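Local coordinates for capsid fiber protein (PDB 6QYY) that forms the fibers on the head of bacteriophage phi29, this N-terminal portion being the base of the head fiber, at the interface of chains A and B and the interface of chains A and C. Sequence-based numbering; all coordinates share one arbitrary frame. Chains: chain A/B/C, Capsid fiber protein.

Contact 1 and contact 2 are the two faces that chain A turns to its neighbours in the deposited assembly of three copies, the centres of their C-alpha atoms about 23 Å apart. At contact 1 chain A offers strands 62-66, 96-98 and 107-112 with the loop residue A:Val99, and chain B brings strands 3-9 and 52-57. At contact 2 the roles swap: strands 3-9 and 52-57 now come from chain A, and 62-66, 107-112 and C:Val99 from chain C. Each subunit thus carries both complementary faces, a head-to-tail arrangement that would close a ring of three if repeated between B and C, plausibly the fiber's base.

Contact 1: the interface of chains A and B. Residues chain A 62, 97, 99, 109, 111; chain B 2-3, 5, 57.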
loop_
_atom_site.group_PDB
_atom_site.type_symbol
_atom_site.label_atom_id
_atom_site.label_comp_id
_atom_site.label_asym_id
_atom_site.label_seq_id
_atom_site.Cartn_x
_atom_site.Cartn_y
_atom_site.Cartn_z
ATOM N N ALA A 62 2.403 -2.319 8.637
ATOM C CA ALA A 62 1.831 -3.054 9.758
ATOM C C ALA A 62 0.998 -2.121 10.634
ATOM O O ALA A 62 1.274 -0.921 10.730
ATOM C CB ALA A 62 2.929 -3.723 10.593
ATOM N N TYR A 97 -2.900 -10.074 8.064
ATOM C CA TYR A 97 -2.588 -11.322 8.735
ATOM C C TYR A 97 -1.713 -11.041 9.943
ATOM O O TYR A 97 -0.913 -10.099 9.950
ATOM C CB TYR A 97 -1.904 -12.338 7.785
ATOM C CG TYR A 97 -0.653 -11.846 7.094
ATOM C CD1 TYR A 97 0.587 -11.945 7.711
ATOM C CD2 TYR A 97 -0.708 -11.308 5.810
ATOM C CE1 TYR A 97 1.745 -11.513 7.078
ATOM C CE2 TYR A 97 0.444 -10.878 5.161
ATOM C CZ TYR A 97 1.666 -10.977 5.806
ATOM O OH TYR A 97 2.804 -10.542 5.185
ATOM N N VAL A 99 1.206 -11.387 12.627
ATOM C CA VAL A 99 2.584 -11.849 12.762
ATOM C C VAL A 99 3.016 -11.928 14.206
ATOM O O VAL A 99 4.186 -12.246 14.483
ATOM C CB VAL A 99 3.563 -10.976 11.952
ATOM C CG1 VAL A 99 3.240 -11.093 10.464
ATOM C CG2 VAL A 99 3.521 -9.525 12.409
ATOM N N THR A 109 -0.065 -7.325 16.286
ATOM C CA THR A 109 0.588 -6.675 15.163
ATOM C C THR A 109 0.250 -7.462 13.906
ATOM O O THR A 109 0.490 -8.675 13.847
ATOM C CB THR A 109 2.100 -6.608 15.346
ATOM O OG1 THR A 109 2.392 -5.979 16.592
ATOM C CG2 THR A 109 2.720 -5.785 14.225
ATOM N N VAL A 111 0.064 -7.481 9.420
ATOM C CA VAL A 111 0.567 -6.960 8.161
ATOM C C VAL A 111 -0.632 -6.723 7.252
ATOM O O VAL A 111 -1.440 -7.630 7.022
ATOM C CB VAL A 111 1.563 -7.940 7.515
ATOM C CG1 VAL A 111 1.856 -7.524 6.083
ATOM C CG2 VAL A 111 2.850 -8.022 8.316
ATOM N N MET B 2 6.725 -0.136 10.326
ATOM C CA MET B 2 7.377 -1.390 9.993
ATOM C C MET B 2 7.083 -2.420 11.075
ATOM O O MET B 2 6.668 -2.089 12.187
ATOM C CB MET B 2 8.891 -1.203 9.837
ATOM C CG MET B 2 9.634 -0.828 11.111
ATOM S SD MET B 2 10.190 -2.271 12.040
ATOM C CE MET B 2 11.180 -3.209 10.853
ATOM N N VAL B 3 7.299 -3.682 10.740
ATOM C CA VAL B 3 7.136 -4.771 11.693
ATOM C C VAL B 3 8.334 -5.694 11.553
ATOM O O VAL B 3 8.872 -5.878 10.455
ATOM C CB VAL B 3 5.819 -5.547 11.477
ATOM C CG1 VAL B 3 5.795 -6.202 10.089
ATOM C CG2 VAL B 3 5.627 -6.593 12.563
ATOM N N PHE B 5 9.519 -9.626 12.759
ATOM C CA PHE B 5 9.079 -10.874 13.362
ATOM C C PHE B 5 10.061 -11.974 12.990
ATOM O O PHE B 5 10.842 -11.846 12.043
ATOM C CB PHE B 5 7.641 -11.241 12.943
ATOM C CG PHE B 5 7.443 -11.360 11.451
ATOM C CD1 PHE B 5 7.540 -12.592 10.823
ATOM C CD2 PHE B 5 7.135 -10.239 10.681
ATOM C CE1 PHE B 5 7.358 -12.711 9.460
ATOM C CE2 PHE B 5 6.941 -10.340 9.318
ATOM C CZ PHE B 5 7.062 -11.571 8.696
ATOM N N MET B 57 9.872 -5.988 7.767
ATOM C CA MET B 57 9.030 -5.544 6.668
ATOM C C MET B 57 8.788 -4.055 6.804
ATOM O O MET B 57 8.201 -3.611 7.796
ATOM C CB MET B 57 7.706 -6.299 6.652
ATOM C CG MET B 57 7.850 -7.712 6.155
ATOM S SD MET B 57 6.253 -8.552 6.070
ATOM C CE MET B 57 5.445 -7.706 4.712
#
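A:Ala62, A:Val99, A:Thr109 and A:Val111 all pack on B:Val3, a meeting of aliphatic groups. The tightest approach is between methyls, A:Thr109 CG2 lying 3.4 Å from B:Val3 CG2, the two side chains running antiparallel alongside one another. With CG1 of B:Val3 between the backbone N and the carbonyl carbon (chi1 62°), CG2 falls opposite the backbone N, which sends it toward A:Thr109 and also to within 3.6 Å of A:Val99 CG2. The other branch, CG1, turns instead to A:Ala62 and to A:Val111, whose CG2 is 3.9 Å away. A:Ala62 adds its CB, 3.5 Å from B:Val3 CB.

Aromatic packing comes next. A:Val99 comes in roughly perpendicular to the B:Phe5 side chain and sets CG1 over one face of the ring, 3.9 Å above the plane and displaced toward the rim.

The thioether end of B:Met57 completes the patch, mostly through its methyl. The chain bends at its last torsion (chi3 70°), carrying CE to 3.8 Å from A:Val111 CG1 and close to the phenol hydroxyl of A:Tyr97. Within chain B, its SD lies at the edge of the B:Phe5 ring, in plane; within chain A, A:Val111 CB lies over the rim of one face of the A:Tyr97 ring.

In the fold, strands 3-9 and 52-57 of chain B lie against 62-66, 96-98 and 107-112 of chain A, with A:Val99 reaching in from the loop that follows strand 96-98.

Contact 2: the interface of chains A and C. Residues chain A 3-5, 57; chain C 62, 64, 99, 109.
A:Val3 packs on C:Thr109 and C:Gln64 at the apolar centre. Its CG1, anti to the backbone N at chi1 164°, comes to 3.5 Å from C:Thr109 CG2 and also packs on CG and the amide group of C:Gln64, while CG2 faces the amide end of the glutamine. The C:Gln64 chain, extended beyond CG, lies alongside A:Val3 and points the other way.

Next to this group, A:Phe5 and C:Val99 meet in a CH-pi contact. The methyl CG2 of C:Val99 sits over a face of the phenyl ring, 3.6 Å from A:Phe5 CG and shifted from the ring centre toward the rim. The valine side chain stands nearly square to that of A:Phe5, which points its ring this way with CG lodged between its own backbone N and carbonyl carbon (chi1 70°). A:Met57 SD lies at the edge of that same ring, in its plane, while the sulfur also faces C:Ala62, with 3.8 Å between SD and C:Ala62 CB.

Farther out, the rim becomes polar. C:Gln64 NE2 donates to the hydroxyl OG1 of C:Thr109 (3.0 Å, 160° at H), with the acceptor close to the amide plane; this bond within chain C would restrain the turn of the amide and fix C:Thr109 with its methyl toward A:Val3. A water links the chains here, bonded to the backbone N of A:Ser4 at 2.9 Å from that nitrogen. The same water oxygen completes the bridge 2.8 Å from the amide nitrogen NE2 of C:Gln64.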
loop_
_atom_site.group_PDB
_atom_site.type_symbol
_atom_site.label_atom_id
_atom_site.label_comp_id
_atom_site.label_asym_id
_atom_site.label_seq_id
_atom_site.Cartn_x
_atom_site.Cartn_y
_atom_site.Cartn_z
ATOM N N VAL A 3 0.541 12.373 6.890
ATOM C CA VAL A 3 -0.510 13.186 6.292
ATOM C C VAL A 3 -1.629 13.291 7.323
ATOM O O VAL A 3 -2.042 12.274 7.893
ATOM C CB VAL A 3 -1.015 12.563 4.974
ATOM C CG1 VAL A 3 -2.337 13.163 4.556
ATOM C CG2 VAL A 3 0.029 12.717 3.865
ATOM N N SER A 4 -2.098 14.515 7.595
ATOM C CA SER A 4 -3.070 14.729 8.662
ATOM C C SER A 4 -4.304 15.455 8.143
ATOM O O SER A 4 -4.228 16.239 7.188
ATOM C CB SER A 4 -2.486 15.539 9.817
ATOM O OG SER A 4 -1.189 15.086 10.140
ATOM N N PHE A 5 -5.437 15.193 8.805
ATOM C CA PHE A 5 -6.685 15.899 8.560
ATOM C C PHE A 5 -7.530 15.869 9.827
ATOM O O PHE A 5 -7.317 15.052 10.729
ATOM C CB PHE A 5 -7.450 15.314 7.359
ATOM C CG PHE A 5 -8.045 13.930 7.585
ATOM C CD1 PHE A 5 -9.371 13.788 7.984
ATOM C CD2 PHE A 5 -7.302 12.783 7.328
ATOM C CE1 PHE A 5 -9.932 12.527 8.164
ATOM C CE2 PHE A 5 -7.850 11.516 7.511
ATOM C CZ PHE A 5 -9.167 11.386 7.935
ATOM N N MET A 57 -2.173 9.962 9.313
ATOM C CA MET A 57 -2.021 8.736 8.558
ATOM C C MET A 57 -0.584 8.594 8.070
ATOM O O MET A 57 0.041 9.566 7.629
ATOM C CB MET A 57 -3.026 8.650 7.397
ATOM C CG MET A 57 -4.476 8.555 7.848
ATOM S SD MET A 57 -5.637 8.728 6.522
ATOM C CE MET A 57 -5.311 7.132 5.771
ATOM N N ALA C 62 -3.543 7.805 2.068
ATOM C CA ALA C 62 -3.984 9.174 1.860
ATOM C C ALA C 62 -2.883 9.969 1.181
ATOM O O ALA C 62 -1.702 9.832 1.516
ATOM C CB ALA C 62 -4.361 9.865 3.176
ATOM N N GLN C 64 -1.881 14.059 -0.580
ATOM C CA GLN C 64 -2.153 15.493 -0.574
ATOM C C GLN C 64 -1.784 16.046 -1.941
ATOM O O GLN C 64 -0.652 15.859 -2.399
ATOM C CB GLN C 64 -1.382 16.195 0.539
ATOM C CG GLN C 64 -2.011 15.886 1.870
ATOM C CD GLN C 64 -1.254 16.451 3.045
ATOM O OE1 GLN C 64 -0.027 16.568 3.005
ATOM N NE2 GLN C 64 -1.988 16.810 4.107
ATOM N N VAL C 99 -11.053 14.376 2.085
ATOM C CA VAL C 99 -11.372 14.348 3.508
ATOM C C VAL C 99 -11.299 15.731 4.126
ATOM O O VAL C 99 -11.366 15.865 5.353
ATOM C CB VAL C 99 -10.500 13.354 4.287
ATOM C CG1 VAL C 99 -10.853 11.930 3.856
ATOM C CG2 VAL C 99 -9.002 13.688 4.149
ATOM N N THR C 109 -6.354 17.102 1.085
ATOM C CA THR C 109 -6.036 15.768 1.542
ATOM C C THR C 109 -7.141 14.834 1.084
ATOM O O THR C 109 -8.325 15.187 1.122
ATOM C CB THR C 109 -5.887 15.744 3.059
ATOM O OG1 THR C 109 -4.900 16.716 3.428
ATOM C CG2 THR C 109 -5.479 14.387 3.540
HETATM O O HOH W 1 -0.920 17.012 6.740
#